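Local coordinates for DNA ligase (Aquifex aeolicus, PDB 3QWU), which is a putative ATP-dependent DNA ligase that binds adenosine and calcium, and probably joins nucleic acid ends through a covalent adenylate, as related ligases do, at residues E338-D342 with Y343-E347; F167-Q170 with E171-M174; T274-L277 with Y278-G282. All blocks are in the same frame, centred on the assembly; numbering follows the deposited sequence.

Contact 1 (E338-D342 with Y343-E347)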
loop_
_atom_site.group_PDB
_atom_site.type_symbol
_atom_site.label_atom_id
_atom_site.label_comp_id
_atom_site.label_asym_id
_atom_site.label_seq_id
_atom_site.Cartn_x
_atom_site.Cartn_y
_atom_site.Cartn_z
ATOM N N GLU A 338 1.467 16.151 -35.228
ATOM C CA GLU A 338 0.888 16.558 -36.502
ATOM C C GLU A 338 0.284 17.974 -36.433
ATOM O O GLU A 338 -0.444 18.297 -35.489
ATOM C CB GLU A 338 -0.274 15.618 -36.809
ATOM C CG GLU A 338 -0.060 14.502 -37.784
ATOM C CD GLU A 338 -1.422 13.989 -38.269
ATOM O OE1 GLU A 338 -2.320 13.735 -37.414
ATOM O OE2 GLU A 338 -1.610 13.888 -39.498
ATOM N N LYS A 339 0.522 18.801 -37.440
ATOM C CA LYS A 339 -0.265 20.014 -37.576
ATOM C C LYS A 339 -1.758 19.692 -37.545
ATOM O O LYS A 339 -2.196 18.674 -38.055
ATOM C CB LYS A 339 0.049 20.741 -38.873
ATOM C CG LYS A 339 -0.318 22.206 -38.819
ATOM C CD LYS A 339 0.751 22.995 -38.091
ATOM C CE LYS A 339 0.384 24.464 -38.001
ATOM N NZ LYS A 339 -0.715 24.612 -37.034
ATOM N N GLU A 340 -2.526 20.557 -36.902
ATOM C CA GLU A 340 -3.960 20.382 -36.756
ATOM C C GLU A 340 -4.487 21.788 -36.518
ATOM O O GLU A 340 -4.259 22.375 -35.449
ATOM C CB GLU A 340 -4.251 19.448 -35.581
ATOM C CG GLU A 340 -5.722 19.067 -35.378
ATOM C CD GLU A 340 -5.978 18.456 -33.994
ATOM O OE1 GLU A 340 -6.380 19.226 -33.074
ATOM O OE2 GLU A 340 -5.767 17.220 -33.826
ATOM N N GLY A 341 -5.115 22.361 -37.547
ATOM C CA GLY A 341 -5.524 23.761 -37.522
ATOM C C GLY A 341 -4.264 24.584 -37.451
ATOM O O GLY A 341 -3.325 24.337 -38.233
ATOM N N ASP A 342 -4.244 25.536 -36.514
ATOM C CA ASP A 342 -3.039 26.340 -36.167
ATOM C C ASP A 342 -2.178 25.764 -35.016
ATOM O O ASP A 342 -1.239 26.435 -34.543
ATOM C CB ASP A 342 -3.435 27.763 -35.752
ATOM C CG ASP A 342 -3.726 28.658 -36.928
ATOM O OD1 ASP A 342 -3.113 28.434 -38.004
ATOM O OD2 ASP A 342 -4.548 29.597 -36.761
ATOM N N TYR A 343 -2.478 24.541 -34.580
ATOM C CA TYR A 343 -1.756 23.913 -33.473
ATOM C C TYR A 343 -1.121 22.618 -33.918
ATOM O O TYR A 343 -1.602 21.953 -34.829
ATOM C CB TYR A 343 -2.697 23.623 -32.310
ATOM C CG TYR A 343 -3.328 24.864 -31.746
ATOM C CD1 TYR A 343 -2.748 25.549 -30.685
ATOM C CD2 TYR A 343 -4.505 25.370 -32.286
ATOM C CE1 TYR A 343 -3.329 26.721 -30.168
ATOM C CE2 TYR A 343 -5.110 26.550 -31.759
ATOM C CZ TYR A 343 -4.512 27.220 -30.699
ATOM O OH TYR A 343 -5.083 28.381 -30.198
ATOM N N TRP A 344 -0.011 22.285 -33.276
ATOM C CA TRP A 344 0.564 20.951 -33.349
ATOM C C TRP A 344 -0.150 20.029 -32.344
ATOM O O TRP A 344 -0.131 20.300 -31.146
ATOM C CB TRP A 344 2.048 21.050 -33.062
ATOM C CG TRP A 344 2.729 21.719 -34.173
ATOM C CD1 TRP A 344 2.915 23.070 -34.348
ATOM C CD2 TRP A 344 3.277 21.087 -35.327
ATOM N NE1 TRP A 344 3.577 23.304 -35.530
ATOM C CE2 TRP A 344 3.806 22.108 -36.154
ATOM C CE3 TRP A 344 3.381 19.748 -35.743
ATOM C CZ2 TRP A 344 4.435 21.838 -37.364
ATOM C CZ3 TRP A 344 4.016 19.477 -36.958
ATOM C CH2 TRP A 344 4.532 20.519 -37.755
ATOM N N ARG A 345 -0.804 18.973 -32.822
ATOM C CA ARG A 345 -1.428 17.994 -31.924
ATOM C C ARG A 345 -0.419 16.934 -31.448
ATOM O O ARG A 345 0.290 16.337 -32.268
ATOM C CB ARG A 345 -2.608 17.314 -32.606
ATOM C CG ARG A 345 -3.079 16.070 -31.931
ATOM C CD ARG A 345 -3.656 16.366 -30.600
ATOM N NE ARG A 345 -4.871 17.141 -30.728
ATOM C CZ ARG A 345 -5.631 17.525 -29.720
ATOM N NH1 ARG A 345 -5.297 17.242 -28.466
ATOM N NH2 ARG A 345 -6.726 18.222 -29.967
ATOM N N LEU A 346 -0.316 16.739 -30.135
ATOM C CA LEU A 346 0.543 15.680 -29.588
ATOM C C LEU A 346 -0.287 14.594 -28.918
ATOM O O LEU A 346 -1.201 14.883 -28.134
ATOM C CB LEU A 346 1.533 16.216 -28.581
ATOM C CG LEU A 346 2.478 15.182 -27.959
ATOM C CD1 LEU A 346 3.446 14.589 -28.994
ATOM C CD2 LEU A 346 3.226 15.863 -26.848
ATOM N N GLU A 347 0.036 13.346 -29.238
ATOM C CA GLU A 347 -0.533 12.198 -28.537
ATOM C C GLU A 347 0.620 11.358 -28.089
ATOM O O GLU A 347 1.520 11.109 -28.868
ATOM C CB GLU A 347 -1.408 11.326 -29.457
ATOM C CG GLU A 347 -2.687 11.954 -29.972
ATOM C CD GLU A 347 -3.594 10.941 -30.667
ATOM O OE1 GLU A 347 -3.448 9.715 -30.454
ATOM O OE2 GLU A 347 -4.477 11.389 -31.431
#

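Contact 2 (F167-Q170 with E171-M174)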
loop_
_atom_site.group_PDB
_atom_site.type_symbol
_atom_site.label_atom_id
_atom_site.label_comp_id
_atom_site.label_asym_id
_atom_site.label_seq_id
_atom_site.Cartn_x
_atom_site.Cartn_y
_atom_site.Cartn_z
ATOM N N PHE A 167 0.568 34.939 0.690
ATOM C CA PHE A 167 -0.490 34.993 -0.244
ATOM C C PHE A 167 -1.204 36.341 -0.140
ATOM O O PHE A 167 -1.384 36.869 0.936
ATOM C CB PHE A 167 -1.485 33.882 0.095
ATOM C CG PHE A 167 -1.003 32.472 -0.227
ATOM C CD1 PHE A 167 -0.619 32.126 -1.506
ATOM C CD2 PHE A 167 -1.048 31.478 0.727
ATOM C CE1 PHE A 167 -0.246 30.836 -1.825
ATOM C CE2 PHE A 167 -0.657 30.166 0.423
ATOM C CZ PHE A 167 -0.248 29.859 -0.875
ATOM N N LEU A 168 -1.643 36.897 -1.256
ATOM C CA LEU A 168 -2.509 38.042 -1.170
ATOM C C LEU A 168 -3.793 37.595 -0.445
ATOM O O LEU A 168 -4.191 36.451 -0.513
ATOM C CB LEU A 168 -2.790 38.647 -2.547
ATOM C CG LEU A 168 -1.691 39.512 -3.202
ATOM C CD1 LEU A 168 -0.257 38.887 -3.254
ATOM C CD2 LEU A 168 -2.139 39.912 -4.623
ATOM N N SER A 169 -4.387 38.494 0.307
ATOM C CA SER A 169 -5.572 38.203 1.050
ATOM C C SER A 169 -6.712 37.858 0.083
ATOM O O SER A 169 -6.615 38.127 -1.112
ATOM C CB SER A 169 -5.950 39.426 1.881
ATOM O OG SER A 169 -6.093 40.513 0.978
ATOM N N GLN A 170 -7.794 37.299 0.616
ATOM C CA GLN A 170 -8.963 37.031 -0.179
ATOM C C GLN A 170 -9.506 38.269 -0.878
ATOM O O GLN A 170 -9.788 38.226 -2.064
ATOM C CB GLN A 170 -10.075 36.346 0.636
ATOM C CG GLN A 170 -11.141 35.701 -0.299
ATOM C CD GLN A 170 -10.710 34.337 -0.861
ATOM O OE1 GLN A 170 -9.760 33.741 -0.390
ATOM N NE2 GLN A 170 -11.468 33.817 -1.808
ATOM N N GLU A 171 -9.665 39.358 -0.119
ATOM C CA GLU A 171 -10.127 40.651 -0.637
ATOM C C GLU A 171 -9.265 41.094 -1.825
ATOM O O GLU A 171 -9.769 41.410 -2.907
ATOM C CB GLU A 171 -10.053 41.716 0.461
ATOM C CG GLU A 171 -10.062 43.203 -0.056
ATOM C CD GLU A 171 -9.416 44.192 0.915
ATOM O OE1 GLU A 171 -9.956 44.358 2.037
ATOM O OE2 GLU A 171 -8.381 44.819 0.550
ATOM N N GLU A 172 -7.950 41.146 -1.592
ATOM C CA GLU A 172 -6.985 41.566 -2.601
ATOM C C GLU A 172 -7.078 40.675 -3.805
ATOM O O GLU A 172 -6.976 41.138 -4.929
ATOM C CB GLU A 172 -5.551 41.422 -2.115
ATOM C CG GLU A 172 -4.995 42.536 -1.206
ATOM C CD GLU A 172 -3.530 42.240 -0.776
ATOM O OE1 GLU A 172 -2.638 42.815 -1.471
ATOM O OE2 GLU A 172 -3.284 41.426 0.187
ATOM N N LYS A 173 -7.220 39.375 -3.558
ATOM C CA LYS A 173 -7.304 38.397 -4.639
ATOM C C LYS A 173 -8.595 38.646 -5.421
ATOM O O LYS A 173 -8.556 38.821 -6.622
ATOM C CB LYS A 173 -7.232 36.976 -4.055
ATOM C CG LYS A 173 -7.698 35.848 -4.923
ATOM C CD LYS A 173 -7.235 34.469 -4.381
ATOM C CE LYS A 173 -8.258 33.775 -3.400
ATOM N NZ LYS A 173 -7.677 32.677 -2.469
ATOM N N MET A 174 -9.729 38.697 -4.735
ATOM C CA MET A 174 -10.999 38.888 -5.419
ATOM C C MET A 174 -11.022 40.216 -6.209
ATOM O O MET A 174 -11.575 40.255 -7.281
ATOM C CB MET A 174 -12.194 38.680 -4.470
ATOM C CG MET A 174 -12.298 37.200 -4.034
ATOM S SD MET A 174 -13.480 36.632 -2.731
ATOM C CE MET A 174 -15.092 37.157 -3.404
#

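Contact 3 (T274-L277 with Y278-G282)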
loop_
_atom_site.group_PDB
_atom_site.type_symbol
_atom_site.label_atom_id
_atom_site.label_comp_id
_atom_site.label_asym_id
_atom_site.label_seq_id
_atom_site.Cartn_x
_atom_site.Cartn_y
_atom_site.Cartn_z
ATOM N N THR A 274 -24.512 4.893 3.970
ATOM C CA THR A 274 -23.283 4.998 3.188
ATOM C C THR A 274 -22.794 3.614 2.686
ATOM O O THR A 274 -21.669 3.494 2.191
ATOM C CB THR A 274 -22.185 5.770 4.030
ATOM O OG1 THR A 274 -22.019 5.155 5.312
ATOM C CG2 THR A 274 -22.578 7.256 4.241
ATOM N N GLU A 275 -23.667 2.598 2.778
ATOM C CA GLU A 275 -23.346 1.189 2.471
ATOM C C GLU A 275 -22.928 0.884 1.000
ATOM O O GLU A 275 -22.185 -0.082 0.705
ATOM C CB GLU A 275 -24.534 0.306 2.892
ATOM C CG GLU A 275 -25.809 0.410 1.994
ATOM C CD GLU A 275 -26.884 -0.708 2.271
ATOM O OE1 GLU A 275 -28.060 -0.536 1.831
ATOM O OE2 GLU A 275 -26.551 -1.743 2.926
ATOM N N HIS A 276 -23.417 1.689 0.066
ATOM C CA HIS A 276 -23.077 1.530 -1.339
ATOM C C HIS A 276 -21.555 1.714 -1.542
ATOM O O HIS A 276 -21.036 1.306 -2.561
ATOM C CB HIS A 276 -23.856 2.547 -2.189
ATOM C CG HIS A 276 -23.529 3.974 -1.875
ATOM N ND1 HIS A 276 -22.538 4.672 -2.538
ATOM C CD2 HIS A 276 -24.044 4.836 -0.950
ATOM C CE1 HIS A 276 -22.464 5.904 -2.045
ATOM N NE2 HIS A 276 -23.358 6.030 -1.073
ATOM N N LEU A 277 -20.869 2.349 -0.584
ATOM C CA LEU A 277 -19.433 2.575 -0.698
ATOM C C LEU A 277 -18.641 1.251 -0.607
ATOM O O LEU A 277 -17.550 1.154 -1.113
ATOM C CB LEU A 277 -18.921 3.551 0.338
ATOM C CG LEU A 277 -18.984 5.057 0.082
ATOM C CD1 LEU A 277 -18.465 5.436 -1.313
ATOM C CD2 LEU A 277 -20.401 5.598 0.298
ATOM N N TYR A 278 -19.202 0.223 -0.014
ATOM C CA TYR A 278 -18.533 -1.053 -0.050
ATOM C C TYR A 278 -18.266 -1.486 -1.484
ATOM O O TYR A 278 -17.102 -1.666 -1.899
ATOM C CB TYR A 278 -19.366 -2.097 0.666
ATOM C CG TYR A 278 -19.460 -1.903 2.142
ATOM C CD1 TYR A 278 -18.327 -1.862 2.936
ATOM C CD2 TYR A 278 -20.681 -1.757 2.758
ATOM C CE1 TYR A 278 -18.415 -1.688 4.333
ATOM C CE2 TYR A 278 -20.785 -1.574 4.158
ATOM C CZ TYR A 278 -19.651 -1.558 4.931
ATOM O OH TYR A 278 -19.755 -1.370 6.276
ATOM N N GLU A 279 -19.342 -1.640 -2.259
ATOM C CA GLU A 279 -19.199 -2.088 -3.628
ATOM C C GLU A 279 -18.356 -1.105 -4.417
ATOM O O GLU A 279 -17.489 -1.492 -5.194
ATOM C CB GLU A 279 -20.566 -2.307 -4.318
ATOM C CG GLU A 279 -20.452 -3.170 -5.611
ATOM C CD GLU A 279 -21.658 -3.092 -6.552
ATOM O OE1 GLU A 279 -22.816 -3.197 -6.070
ATOM O OE2 GLU A 279 -21.435 -2.954 -7.785
ATOM N N GLU A 280 -18.598 0.175 -4.212
ATOM C CA GLU A 280 -17.837 1.171 -4.936
ATOM C C GLU A 280 -16.347 1.091 -4.614
ATOM O O GLU A 280 -15.509 1.095 -5.541
ATOM C CB GLU A 280 -18.437 2.561 -4.716
ATOM C CG GLU A 280 -19.748 2.776 -5.506
ATOM C CD GLU A 280 -20.729 3.806 -4.852
ATOM O OE1 GLU A 280 -20.227 4.746 -4.207
ATOM O OE2 GLU A 280 -22.007 3.678 -4.993
ATOM N N LEU A 281 -15.975 0.938 -3.340
ATOM C CA LEU A 281 -14.537 0.802 -3.047
ATOM C C LEU A 281 -13.904 -0.453 -3.764
ATOM O O LEU A 281 -12.826 -0.364 -4.313
ATOM C CB LEU A 281 -14.233 0.886 -1.528
ATOM C CG LEU A 281 -12.740 0.617 -1.181
ATOM C CD1 LEU A 281 -11.762 1.617 -1.826
ATOM C CD2 LEU A 281 -12.512 0.515 0.342
ATOM N N GLY A 282 -14.610 -1.585 -3.766
ATOM C CA GLY A 282 -14.229 -2.798 -4.461
ATOM C C GLY A 282 -14.049 -2.581 -5.959
ATOM O O GLY A 282 -13.064 -3.017 -6.569
#

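Contact 1 (E338-D342 with Y343-E347)
Arg345 and Glu340 lie side by side on one face of a tight beta hairpin, pointing the same way. The CB of Arg345 starts beside the partner carboxylate, 3.4 Å from Glu340 OE2. Arg345 CG stays 3.5 Å from Glu340 OE2, and CD passes a little farther off. Bends at chi2 and chi3, both 66°, then turn the end of the arginine alongside the carboxylate, so that Arg345 NE binds Glu340 OE2 at 3.2 Å in a fairly straight bond. Arg345 NH2 reaches Glu340 OE1 at 3.3 Å, on the syn lone pair of that oxygen. The guanidinium thus grips the carboxylate side-on, with NE and NH2 each taking one oxygen, although the two planes are turned 48° apart. The remaining terminal nitrogen, NH1, forms a salt bridge with Glu137.

On the other face Lys339 and Trp344, a non-hydrogen-bonded antiparallel pair, cross at about a right angle. Lys339 CD sits over the indole, offset toward its rim and 4.0 Å from the centroid of the Trp344 five-membered ring, a CH-pi contact. Backbone bonds close the ladder at Glu338 with Arg345 and at Glu340 with Tyr343. Between the strands runs a type II' turn, in which Gly341 takes the positive phi (64°) that favours glycine. Tyr343 continues outward to a hydrogen bond with Asp114. Ion pairing on one face and an aliphatic chain over an aromatic ring on the other imply a hairpin end held by complementary charge and dispersion as well as by its backbone ladder.

Contact 2 (F167-Q170 with E171-M174)
With chi1 at 57°, Ser169 places its OG between its own backbone N and carbonyl carbon, while Glu172, its CG anti to the carbonyl carbon (chi1 -81°), runs its extended chain back to meet it. The result is a capping box at the start of helix 170-180. Glu172 N donates to Ser169 OG at 3.2 Å, and in return Glu172 OE2 accepts from Ser169 N at 3.1 Å, a nearly straight bond that arrives from above the carboxylate plane. The same oxygen also takes the Ser169 hydroxyl, this time on its anti lone pair. Two donors therefore grip OE2 and fix the rotation of the carboxylate, whose other oxygen, Glu172 OE1, lies 3.8 Å from Leu168 CG.

The helix proper opens with Lys173 N bonded to Ser169 O and Met174 N to Gln170 O. Gln170 bends at chi2 so that its amide turns back between the side chains of those two donors. Lys173 NZ meets Gln170 OE1 at 3.1 Å from above the carbonyl plane. On the opposite end of the amide, NE2 makes a weak bond to Met174 SD, and Gln170 CG touches Met174 SD at 3.5 Å. Stronger partners lie beyond: Gln170 NE2 is hydrogen-bonded to the adenosine-binding Glu78, which with Asp158 forms salt bridges to Lys173 NZ, and that nitrogen also donates to Phe157 O. The two carboxylates probably offset the like charge of nearby Lys219.

Ahead of the helix, Leu168 bonds through its backbone to Phe159 and packs on strand 153-161, as does Phe167. The capped first turn lies against that strand and beside the adenosine pocket, where Gln170 and Lys173 meet Glu78 of strand 75-80.

Contact 3 (T274-L277 with Y278-G282)
Leu277, Tyr278 and Glu280 have the most surface buried by this contact near the beginning of helix 276-299, each meeting the chain three or four residues away. Leu277 holds the turn through its carbonyl, with Leu281 N bonding to Leu277 O at 2.7 Å and CB of Leu281 lying against the same oxygen. Its side chain reaches forward as well: Leu277 CD1 rests 3.5 Å from Glu280 OE1, the two side chains passing at a slant. The other methyl, CD2, lies over one face of the His276 ring, offset toward the rim.

Glu280 folds back along the helix toward His276. With CG anti to the carbonyl carbon (chi1 -75°) the chain passes close to His276 O, which also accepts Glu280 N at 3.2 Å. The carboxylate then comes to the edge of the imidazole, its plane turned 45° from the ring. His276 ND1 lies 2.7 Å from Glu280 OE2, a weak hydrogen bond, bent to 143° at the hydrogen. A carboxylate so near would probably raise the affinity of the imidazole for a second proton.

The Tyr278 ring lies by Glu275 O, which it meets obliquely. Tyr278 CD2 comes within 3.0 Å of Glu275 O, the oxygen that receives Tyr278 N from above the carbonyl plane. Beyond this turn the ring packs on Ile286 of the second subunit and makes a cation-pi contact with Arg283 of that subunit, while Leu277 and Leu281 pack on Leu262 of helix 254-269. Three-residue bonds to the carbonyls of Thr274 and Glu275 give way to four-residue bonds from His276 and Leu277 onward, marking the start of an alpha helix. The His276-Glu280 pair follows its i to i+4 spacing, and the helix contributes to the dimer interface.

Along the chain the order is contact 2, contact 3, contact 1, and the three are well separated: centres are 38 Å apart for contacts 1 and 2, 40 Å for contacts 2 and 3, and 42 Å for contacts 1 and 3. Contact 2 starts helix 170-180 within the RNA ligase region, beside the adenosine pocket. The other two share the C-terminal region but no element: contact 3 lies at the start of the long helix 276-299, whereas contact 1 closes the hairpin of strands 330-340 and 343-352 in a three-stranded antiparallel sheet. The C-terminal region thus offers a helical surface to the second subunit and a hairpin tip, through Arg345 and Tyr343, to Glu137 and Asp114 of the RNA ligase region.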